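Side-chain contacts in sugar phosphate isomerase/epimerase (Parabacteroides distasonis, PDB 3L23), which probably acts as a metal-dependent sugar phosphate isomerase or epimerase and holds a magnesium ion: residues M41-L46 with Y272-E277; A247-S252 with D294-A299; L35-D40 with T284-V289. One frame throughout, in Å; residues are numbered along the deposited sequence.

Contact 1: residues M41-L46 with Y272-E277; sequences MGYSKL and YFVELE. With MG (magnesium ion), chain B; EDO (1,2-ethanediol), chain F.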
loop_
_atom_site.group_PDB
_atom_site.type_symbol
_atom_site.label_atom_id
_atom_site.label_comp_id
_atom_site.label_asym_id
_atom_site.label_seq_id
_atom_site.Cartn_x
_atom_site.Cartn_y
_atom_site.Cartn_z
HETATM N N MSE A 41 -2.039 19.110 -10.414
HETATM C CA MSE A 41 -2.291 17.961 -11.302
HETATM C C MSE A 41 -3.647 17.285 -11.036
HETATM O O MSE A 41 -4.074 16.442 -11.836
HETATM C CB MSE A 41 -1.147 16.919 -11.189
HETATM C CG MSE A 41 0.172 17.410 -11.733
HETATM SE SE MSE A 41 1.462 15.967 -11.813
HETATM C CE MSE A 41 1.842 15.744 -9.941
ATOM N N GLY A 42 -4.300 17.626 -9.929
ATOM C CA GLY A 42 -5.653 17.139 -9.630
ATOM C C GLY A 42 -5.752 16.159 -8.482
ATOM O O GLY A 42 -6.797 15.552 -8.294
ATOM N N TYR A 43 -4.676 15.996 -7.709
ATOM C CA TYR A 43 -4.677 15.112 -6.557
ATOM C C TYR A 43 -5.088 15.848 -5.290
ATOM O O TYR A 43 -4.748 16.987 -5.109
ATOM C CB TYR A 43 -3.283 14.493 -6.353
ATOM C CG TYR A 43 -2.879 13.605 -7.488
ATOM C CD1 TYR A 43 -3.350 12.295 -7.569
ATOM C CD2 TYR A 43 -2.089 14.073 -8.538
ATOM C CE1 TYR A 43 -3.022 11.485 -8.631
ATOM C CE2 TYR A 43 -1.760 13.223 -9.634
ATOM C CZ TYR A 43 -2.213 11.917 -9.640
ATOM O OH TYR A 43 -1.926 11.034 -10.687
ATOM N N SER A 44 -5.770 15.153 -4.379
ATOM C CA SER A 44 -6.165 15.755 -3.107
ATOM C C SER A 44 -5.760 14.999 -1.839
ATOM O O SER A 44 -5.741 15.584 -0.750
ATOM C CB SER A 44 -7.688 15.905 -3.127
ATOM O OG SER A 44 -8.246 14.605 -3.285
ATOM N N LYS A 45 -5.464 13.716 -2.001
ATOM C CA LYS A 45 -5.187 12.789 -0.934
ATOM C C LYS A 45 -3.848 12.081 -1.155
ATOM O O LYS A 45 -3.523 11.656 -2.273
ATOM C CB LYS A 45 -6.330 11.746 -0.855
ATOM C CG LYS A 45 -7.650 12.359 -0.422
ATOM C CD LYS A 45 -8.875 11.553 -0.844
ATOM C CE LYS A 45 -9.005 10.233 -0.094
ATOM N NZ LYS A 45 -10.359 9.557 -0.363
ATOM N N LEU A 46 -3.066 11.943 -0.095
ATOM C CA LEU A 46 -1.736 11.324 -0.176
ATOM C C LEU A 46 -1.646 10.048 0.634
ATOM O O LEU A 46 -2.224 9.976 1.702
ATOM C CB LEU A 46 -0.689 12.264 0.357
ATOM C CG LEU A 46 -0.557 13.604 -0.370
ATOM C CD1 LEU A 46 0.545 14.428 0.332
ATOM C CD2 LEU A 46 -0.306 13.463 -1.887
ATOM N N TYR A 272 -8.786 5.236 -2.739
ATOM C CA TYR A 272 -7.823 4.656 -3.620
ATOM C C TYR A 272 -6.663 5.609 -3.823
ATOM O O TYR A 272 -6.787 6.833 -3.626
ATOM C CB TYR A 272 -8.424 4.237 -4.974
ATOM C CG TYR A 272 -8.789 5.386 -5.885
ATOM C CD1 TYR A 272 -7.865 5.978 -6.736
ATOM C CD2 TYR A 272 -10.073 5.877 -5.916
ATOM C CE1 TYR A 272 -8.206 7.017 -7.581
ATOM C CE2 TYR A 272 -10.403 6.931 -6.753
ATOM C CZ TYR A 272 -9.461 7.476 -7.599
ATOM O OH TYR A 272 -9.782 8.535 -8.445
ATOM N N PHE A 273 -5.532 5.021 -4.199
ATOM C CA PHE A 273 -4.305 5.759 -4.530
ATOM C C PHE A 273 -3.723 5.342 -5.874
ATOM O O PHE A 273 -3.570 4.149 -6.179
ATOM C CB PHE A 273 -3.266 5.576 -3.443
ATOM C CG PHE A 273 -3.765 5.998 -2.108
ATOM C CD1 PHE A 273 -3.835 7.336 -1.795
ATOM C CD2 PHE A 273 -4.338 5.083 -1.243
ATOM C CE1 PHE A 273 -4.376 7.753 -0.583
ATOM C CE2 PHE A 273 -4.850 5.467 -0.029
ATOM C CZ PHE A 273 -4.901 6.827 0.302
ATOM N N VAL A 274 -3.416 6.354 -6.674
ATOM C CA VAL A 274 -2.650 6.175 -7.905
ATOM C C VAL A 274 -1.226 5.783 -7.611
ATOM O O VAL A 274 -0.565 6.361 -6.739
ATOM C CB VAL A 274 -2.646 7.506 -8.770
ATOM C CG1 VAL A 274 -1.559 7.463 -9.855
ATOM C CG2 VAL A 274 -4.049 7.761 -9.310
ATOM N N GLU A 275 -0.723 4.811 -8.369
ATOM C CA GLU A 275 0.665 4.435 -8.291
ATOM C C GLU A 275 1.280 4.324 -9.671
ATOM O O GLU A 275 0.622 3.859 -10.620
ATOM C CB GLU A 275 0.804 3.114 -7.552
ATOM C CG GLU A 275 2.254 2.719 -7.440
ATOM C CD GLU A 275 2.478 1.552 -6.525
ATOM O OE1 GLU A 275 1.580 0.737 -6.340
ATOM O OE2 GLU A 275 3.595 1.437 -5.996
ATOM N N LEU A 276 2.532 4.776 -9.795
ATOM C CA LEU A 276 3.270 4.724 -11.055
ATOM C C LEU A 276 4.699 4.289 -10.765
ATOM O O LEU A 276 5.378 4.932 -9.974
ATOM C CB LEU A 276 3.248 6.110 -11.724
ATOM C CG LEU A 276 3.935 6.248 -13.056
ATOM C CD1 LEU A 276 3.142 5.456 -14.092
ATOM C CD2 LEU A 276 4.158 7.724 -13.431
ATOM N N GLU A 277 5.164 3.203 -11.363
ATOM C CA GLU A 277 6.557 2.815 -11.151
ATOM C C GLU A 277 7.445 3.582 -12.133
ATOM O O GLU A 277 6.959 4.459 -12.853
ATOM C CB GLU A 277 6.750 1.267 -11.089
ATOM C CG GLU A 277 6.559 0.415 -12.287
ATOM C CD GLU A 277 6.584 -1.064 -11.842
ATOM O OE1 GLU A 277 7.642 -1.532 -11.361
ATOM O OE2 GLU A 277 5.529 -1.723 -11.901
HETATM MG MG MG B . 1.104 -0.696 -5.043
HETATM C C1 EDO F . -9.314 8.769 -3.666
HETATM O O1 EDO F . -8.928 8.176 -2.409
HETATM C C2 EDO F . -10.816 8.667 -3.861
HETATM O O2 EDO F . -11.427 9.443 -2.845
HETATM O O HOH W 1 2.776 0.283 -3.685
HETATM O O HOH W 2 2.826 -1.803 -5.628
#
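Lys45 and Tyr272 meet through O1 of a 1,2-ethanediol, which three hydrogen bonds grip: Lys45 NZ donates to O1 over 2.9 Å, Tyr272 N donates to it over 3.0 Å, and O1 itself donates to Tyr272 O at 2.8 Å. The segments reach onto the second and last strands of a xylose isomerase-like TIM barrel, 45-52 and 272-274. Lys45 suits its place because its long chain carries NZ to a salt bridge with Asp271; bent at chi3 (70°), it also lets NZ donate to O2 of the diol at 2.7 Å. The diol, probably from the crystallisation liquor, lies with C1 over one face of the Tyr272 ring, offset toward the rim.

Between the strands lies Phe273. Its CE1 rests 3.8 Å from Leu46 C, while the carbonyl O of Lys45 lies near the ring plane at the edge; beyond, the ring packs on Ile76, Val240 and His242, so it lies directly against one of the metal ligands. Glu275, two residues along, points away from 41-46 and, extended, brings OE1 to magnesium at 2.0 Å, with Asp216, His165, His242 and two waters completing the site; its OE2 accepts from one of those waters.

Nearer the helix 285-298, Tyr43 and Val274 cross at about a right angle. A hydrogen bond from Tyr43 OH to Val289 O holds the end of the ring. Both methyls of the branched valine meet this tyrosine: Val274 CG2 lies in the ring plane 3.9 Å from Tyr43 CE1, and Val274 CG1 touches Tyr43 OH at 3.7 Å.

Contact 2: residues A247-S252 with D294-A299; sequences AVFGQS and DYLIKA
Tyr295, on the last helix of the TIM barrel, 285-298, turns a ring face to Phe249; opposite it stands a type II beta turn, Val248 to Gln251, in the loop after strand 238-243. Tyr295 leaves the helix with CG trans to its own backbone N (chi1 175°), which carries the ring out to the turn. Phe249 CB sits above that face as a CH-pi contact, 3.8 Å from the ring centroid, and the phenylalanine ring follows with its edge toward the same tyrosine in an offset edge-to-face pair, centroids 5.9 Å apart and planes at 82°. The turn backbone joins in, Phe249 O lying 3.5 Å from Tyr295 CD2. Gly250 suits the third turn position: its phi is positive (82°), and without a side chain its CA can come to 3.9 Å from Tyr295 CE2.

Next along the helix, Leu296 is buried and meets the CD2-CE2 edge of Phe249, whose ring also packs on Val274 and Cys292. A branched leucine fits here because its fork can lie along a ring edge. CG is in the plane of the phenylalanine ring, and Leu296 CG and Leu296 CD1 are each 4.0 Å from Phe249 CE2.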
loop_
_atom_site.group_PDB
_atom_site.type_symbol
_atom_site.label_atom_id
_atom_site.label_comp_id
_atom_site.label_asym_id
_atom_site.label_seq_id
_atom_site.Cartn_x
_atom_site.Cartn_y
_atom_site.Cartn_z
ATOM N N ALA A 247 2.470 1.341 -16.839
ATOM C CA ALA A 247 2.989 2.716 -16.774
ATOM C C ALA A 247 1.809 3.676 -16.786
ATOM O O ALA A 247 0.972 3.587 -15.913
ATOM C CB ALA A 247 3.965 2.993 -17.918
ATOM N N VAL A 248 1.709 4.596 -17.747
ATOM C CA VAL A 248 0.555 5.480 -17.755
ATOM C C VAL A 248 -0.742 4.683 -17.962
ATOM O O VAL A 248 -0.822 3.794 -18.833
ATOM C CB VAL A 248 0.699 6.593 -18.828
ATOM C CG1 VAL A 248 -0.596 7.370 -18.937
ATOM C CG2 VAL A 248 1.917 7.460 -18.449
ATOM N N PHE A 249 -1.759 5.026 -17.161
ATOM C CA PHE A 249 -3.043 4.345 -17.218
ATOM C C PHE A 249 -3.592 4.269 -18.634
ATOM O O PHE A 249 -3.611 5.269 -19.387
ATOM C CB PHE A 249 -4.094 5.016 -16.357
ATOM C CG PHE A 249 -3.805 5.062 -14.889
ATOM C CD1 PHE A 249 -2.818 4.283 -14.277
ATOM C CD2 PHE A 249 -4.553 5.884 -14.104
ATOM C CE1 PHE A 249 -2.613 4.354 -12.924
ATOM C CE2 PHE A 249 -4.380 5.949 -12.750
ATOM C CZ PHE A 249 -3.451 5.169 -12.144
ATOM N N GLY A 250 -4.037 3.067 -19.009
ATOM C CA GLY A 250 -4.665 2.848 -20.292
ATOM C C GLY A 250 -3.785 2.650 -21.497
ATOM O O GLY A 250 -4.281 2.457 -22.572
ATOM N N GLN A 251 -2.476 2.678 -21.330
ATOM C CA GLN A 251 -1.564 2.552 -22.480
ATOM C C GLN A 251 -1.024 1.147 -22.719
ATOM O O GLN A 251 -0.325 0.923 -23.696
ATOM C CB GLN A 251 -0.423 3.561 -22.316
ATOM C CG GLN A 251 -0.992 5.005 -22.369
ATOM C CD GLN A 251 0.046 6.087 -22.516
ATOM O OE1 GLN A 251 1.262 5.835 -22.558
ATOM N NE2 GLN A 251 -0.433 7.332 -22.585
ATOM N N SER A 252 -1.410 0.199 -21.875
ATOM C CA SER A 252 -0.993 -1.189 -22.037
ATOM C C SER A 252 -2.216 -1.992 -22.401
ATOM O O SER A 252 -3.340 -1.476 -22.383
ATOM C CB SER A 252 -0.421 -1.730 -20.729
ATOM O OG SER A 252 -1.442 -2.101 -19.858
ATOM N N ASP A 294 -5.010 12.720 -15.518
ATOM C CA ASP A 294 -5.812 13.153 -16.647
ATOM C C ASP A 294 -6.684 12.006 -17.136
ATOM O O ASP A 294 -7.830 12.211 -17.482
ATOM C CB ASP A 294 -4.931 13.674 -17.790
ATOM C CG ASP A 294 -4.279 15.031 -17.494
ATOM O OD1 ASP A 294 -4.765 15.710 -16.580
ATOM O OD2 ASP A 294 -3.290 15.410 -18.212
ATOM N N TYR A 295 -6.167 10.784 -17.120
ATOM C CA TYR A 295 -6.957 9.619 -17.478
ATOM C C TYR A 295 -8.169 9.516 -16.575
ATOM O O TYR A 295 -9.289 9.340 -17.048
ATOM C CB TYR A 295 -6.084 8.356 -17.392
ATOM C CG TYR A 295 -6.826 7.077 -17.634
ATOM C CD1 TYR A 295 -7.491 6.432 -16.606
ATOM C CD2 TYR A 295 -6.847 6.496 -18.887
ATOM C CE1 TYR A 295 -8.205 5.280 -16.822
ATOM C CE2 TYR A 295 -7.525 5.292 -19.097
ATOM C CZ TYR A 295 -8.193 4.693 -18.045
ATOM O OH TYR A 295 -8.899 3.515 -18.214
ATOM N N LEU A 296 -7.969 9.636 -15.263
ATOM C CA LEU A 296 -9.077 9.486 -14.318
ATOM C C LEU A 296 -10.080 10.637 -14.434
ATOM O O LEU A 296 -11.291 10.438 -14.339
ATOM C CB LEU A 296 -8.549 9.388 -12.884
ATOM C CG LEU A 296 -7.662 8.198 -12.532
ATOM C CD1 LEU A 296 -7.149 8.339 -11.101
ATOM C CD2 LEU A 296 -8.383 6.852 -12.738
ATOM N N ILE A 297 -9.562 11.838 -14.602
ATOM C CA ILE A 297 -10.415 13.011 -14.782
ATOM C C ILE A 297 -11.381 12.872 -15.983
ATOM O O ILE A 297 -12.575 13.202 -15.870
ATOM C CB ILE A 297 -9.552 14.291 -14.843
ATOM C CG1 ILE A 297 -8.958 14.576 -13.455
ATOM C CG2 ILE A 297 -10.395 15.480 -15.323
ATOM C CD1 ILE A 297 -7.795 15.584 -13.411
ATOM N N LYS A 298 -10.865 12.380 -17.102
ATOM C CA LYS A 298 -11.636 12.183 -18.324
ATOM C C LYS A 298 -12.494 10.926 -18.286
ATOM O O LYS A 298 -13.421 10.832 -19.041
ATOM C CB LYS A 298 -10.705 12.082 -19.527
ATOM C CG LYS A 298 -9.951 13.374 -19.806
ATOM C CD LYS A 298 -9.086 13.223 -21.059
ATOM N N ALA A 299 -12.151 9.944 -17.454
ATOM C CA ALA A 299 -12.876 8.669 -17.447
ATOM C C ALA A 299 -14.280 8.848 -16.879
ATOM O O ALA A 299 -14.432 9.267 -15.747
ATOM C CB ALA A 299 -12.101 7.602 -16.634
#

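Contact 3: residues L35-D40 with T284-V289; sequences LRKVKD and TQFAGV
Two helices on the outside of the barrel meet here, helix 31-40 through its last turn and helix 285-298 through its first. Phe286 is the residue that bridges them: its CA stands 8.4 Å from the CA of Val38, and its ring is long and flat enough to span the distance between the helices, CD1 and CE1 leading.

Lys37 lays its aliphatic stem along this side of the ring. With CG trans to the backbone N (chi1 -176°) and the rest of the chain extended, the methylenes pass the two ring carbons in turn, CB and CG beside CE1, then CD and CE beside CD1; the nearest approach is Lys37 CD to Phe286 CD1, 3.7 Å. A lysine suits an exposed position like this, since its methylenes can shelter an aromatic ring while the amino group stays at the outer end. The approach is oblique to the ring.

Such packing between neighbouring helices belongs to the outer layer of the xylose isomerase-like TIM barrel, where the first and last helices come together. Val38 supplies the buried half, its CG2 reaching Phe286 CE1 at 4.2 Å, the two side chains crossing at about a right angle; inward, the valine packs on Leu17 of strand 16-18. The chi1 of Phe286, -97°, is well off a staggered value, which suggests some strain.

The helix start that carries the ring is well bonded. Glu25 accepts from the backbone N of both Gln285 and Phe286, one carboxylate oxygen to each, and Thr284 is the N-cap, a role that suits its short hydroxyl side chain: Thr284 OG1 accepts from Ala287 N at 3.0 Å, with an N-H...O angle of 154°.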
loop_
_atom_site.group_PDB
_atom_site.type_symbol
_atom_site.label_atom_id
_atom_site.label_comp_id
_atom_site.label_asym_id
_atom_site.label_seq_id
_atom_site.Cartn_x
_atom_site.Cartn_y
_atom_site.Cartn_z
ATOM N N LEU A 35 4.759 19.974 -3.927
ATOM C CA LEU A 35 3.482 19.534 -3.357
ATOM C C LEU A 35 2.326 20.355 -3.968
ATOM O O LEU A 35 1.250 19.806 -4.253
ATOM C CB LEU A 35 3.504 19.603 -1.836
ATOM C CG LEU A 35 4.318 18.497 -1.157
ATOM C CD1 LEU A 35 4.745 18.899 0.303
ATOM C CD2 LEU A 35 3.546 17.190 -1.198
ATOM N N ARG A 36 2.552 21.638 -4.199
ATOM C CA ARG A 36 1.595 22.458 -4.961
ATOM C C ARG A 36 1.349 21.911 -6.365
ATOM O O ARG A 36 0.192 21.918 -6.851
ATOM C CB ARG A 36 2.026 23.919 -5.029
ATOM C CG ARG A 36 1.948 24.626 -3.686
ATOM C CD ARG A 36 2.021 26.135 -3.822
ATOM N NE ARG A 36 3.269 26.648 -4.402
ATOM C CZ ARG A 36 4.379 26.932 -3.711
ATOM N NH1 ARG A 36 4.463 26.781 -2.400
ATOM N NH2 ARG A 36 5.422 27.406 -4.359
ATOM N N LYS A 37 2.408 21.424 -7.009
ATOM C CA LYS A 37 2.273 20.799 -8.349
ATOM C C LYS A 37 1.407 19.549 -8.284
ATOM O O LYS A 37 0.619 19.285 -9.185
ATOM C CB LYS A 37 3.641 20.509 -8.992
ATOM C CG LYS A 37 3.572 19.945 -10.462
ATOM C CD LYS A 37 4.908 20.095 -11.285
ATOM C CE LYS A 37 4.736 19.644 -12.787
ATOM N NZ LYS A 37 5.889 20.133 -13.716
ATOM N N VAL A 38 1.541 18.765 -7.215
ATOM C CA VAL A 38 0.694 17.594 -6.989
ATOM C C VAL A 38 -0.797 18.000 -6.937
ATOM O O VAL A 38 -1.628 17.416 -7.626
ATOM C CB VAL A 38 1.099 16.830 -5.714
ATOM C CG1 VAL A 38 0.061 15.790 -5.346
ATOM C CG2 VAL A 38 2.481 16.180 -5.933
ATOM N N LYS A 39 -1.088 19.033 -6.162
ATOM C CA LYS A 39 -2.434 19.579 -6.104
ATOM C C LYS A 39 -2.888 20.048 -7.483
ATOM O O LYS A 39 -3.990 19.730 -7.914
ATOM C CB LYS A 39 -2.530 20.753 -5.119
ATOM C CG LYS A 39 -3.944 21.330 -5.003
ATOM C CD LYS A 39 -4.896 20.422 -4.230
ATOM C CE LYS A 39 -6.261 21.126 -4.090
ATOM N NZ LYS A 39 -7.091 20.453 -3.064
ATOM N N ASP A 40 -2.037 20.784 -8.194
ATOM C CA ASP A 40 -2.410 21.337 -9.503
ATOM C C ASP A 40 -2.681 20.263 -10.549
ATOM O O ASP A 40 -3.452 20.504 -11.481
ATOM C CB ASP A 40 -1.341 22.313 -10.011
ATOM C CG ASP A 40 -1.273 23.605 -9.194
ATOM O OD1 ASP A 40 -2.244 23.935 -8.464
ATOM O OD2 ASP A 40 -0.245 24.333 -9.316
ATOM N N THR A 284 9.869 11.865 -17.121
ATOM C CA THR A 284 9.863 12.041 -15.663
ATOM C C THR A 284 8.650 11.412 -15.002
ATOM O O THR A 284 7.631 11.170 -15.631
ATOM C CB THR A 284 9.870 13.535 -15.258
ATOM O OG1 THR A 284 8.630 14.179 -15.646
ATOM C CG2 THR A 284 11.110 14.224 -15.836
ATOM N N GLN A 285 8.764 11.133 -13.709
ATOM C CA GLN A 285 7.627 10.651 -12.939
ATOM C C GLN A 285 6.517 11.702 -12.851
ATOM O O GLN A 285 5.328 11.368 -12.925
ATOM C CB GLN A 285 8.053 10.244 -11.527
ATOM C CG GLN A 285 9.095 9.117 -11.436
ATOM C CD GLN A 285 8.669 7.882 -12.199
ATOM O OE1 GLN A 285 9.300 7.558 -13.187
ATOM N NE2 GLN A 285 7.636 7.184 -11.732
ATOM N N PHE A 286 6.882 12.988 -12.710
ATOM C CA PHE A 286 5.844 14.040 -12.653
ATOM C C PHE A 286 5.001 14.033 -13.939
ATOM O O PHE A 286 3.790 14.199 -13.870
ATOM C CB PHE A 286 6.407 15.433 -12.362
ATOM C CG PHE A 286 6.338 15.832 -10.899
ATOM C CD1 PHE A 286 5.204 16.468 -10.383
ATOM C CD2 PHE A 286 7.412 15.605 -10.050
ATOM C CE1 PHE A 286 5.151 16.851 -9.043
ATOM C CE2 PHE A 286 7.348 15.986 -8.712
ATOM C CZ PHE A 286 6.195 16.623 -8.228
ATOM N N ALA A 287 5.654 13.852 -15.088
ATOM C CA ALA A 287 4.965 13.834 -16.377
ATOM C C ALA A 287 3.988 12.648 -16.426
ATOM O O ALA A 287 2.830 12.796 -16.803
ATOM C CB ALA A 287 5.988 13.823 -17.549
ATOM N N GLY A 288 4.441 11.463 -16.044
ATOM C CA GLY A 288 3.577 10.295 -16.063
ATOM C C GLY A 288 2.450 10.386 -15.053
ATOM O O GLY A 288 1.334 9.965 -15.332
ATOM N N VAL A 289 2.734 10.892 -13.852
ATOM C CA VAL A 289 1.704 11.095 -12.829
ATOM C C VAL A 289 0.590 12.065 -13.298
ATOM O O VAL A 289 -0.607 11.852 -13.030
ATOM C CB VAL A 289 2.349 11.519 -11.479
ATOM C CG1 VAL A 289 1.301 12.065 -10.494
ATOM C CG2 VAL A 289 3.104 10.311 -10.870
#

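In the fold
Helix 285-298 ties the three contacts together: contact 3 uses its first turn, contact 2 its last, and their centres lie about 15 Å apart. Contact 1 sits between helix and barrel interior, its centre about 9 Å from that of contact 3 and about 12 Å from that of contact 2. Val274 is one bridge to contact 2, with Val274 CG1 3.8 Å from Phe249 CZ and Val274 CG2 3.6 Å from Leu296 CD1. Toward contact 3, selenomethionine Met41 CE packs 3.5 Å from Phe286 CD1, and Gln285 NE2 probably hydrogen-bonds to Glu277 O over 3.0 Å. Only contact 1 supplies a magnesium ligand; Phe249 of contact 2 stays about 10 Å from the ion at the nearest side-chain atom.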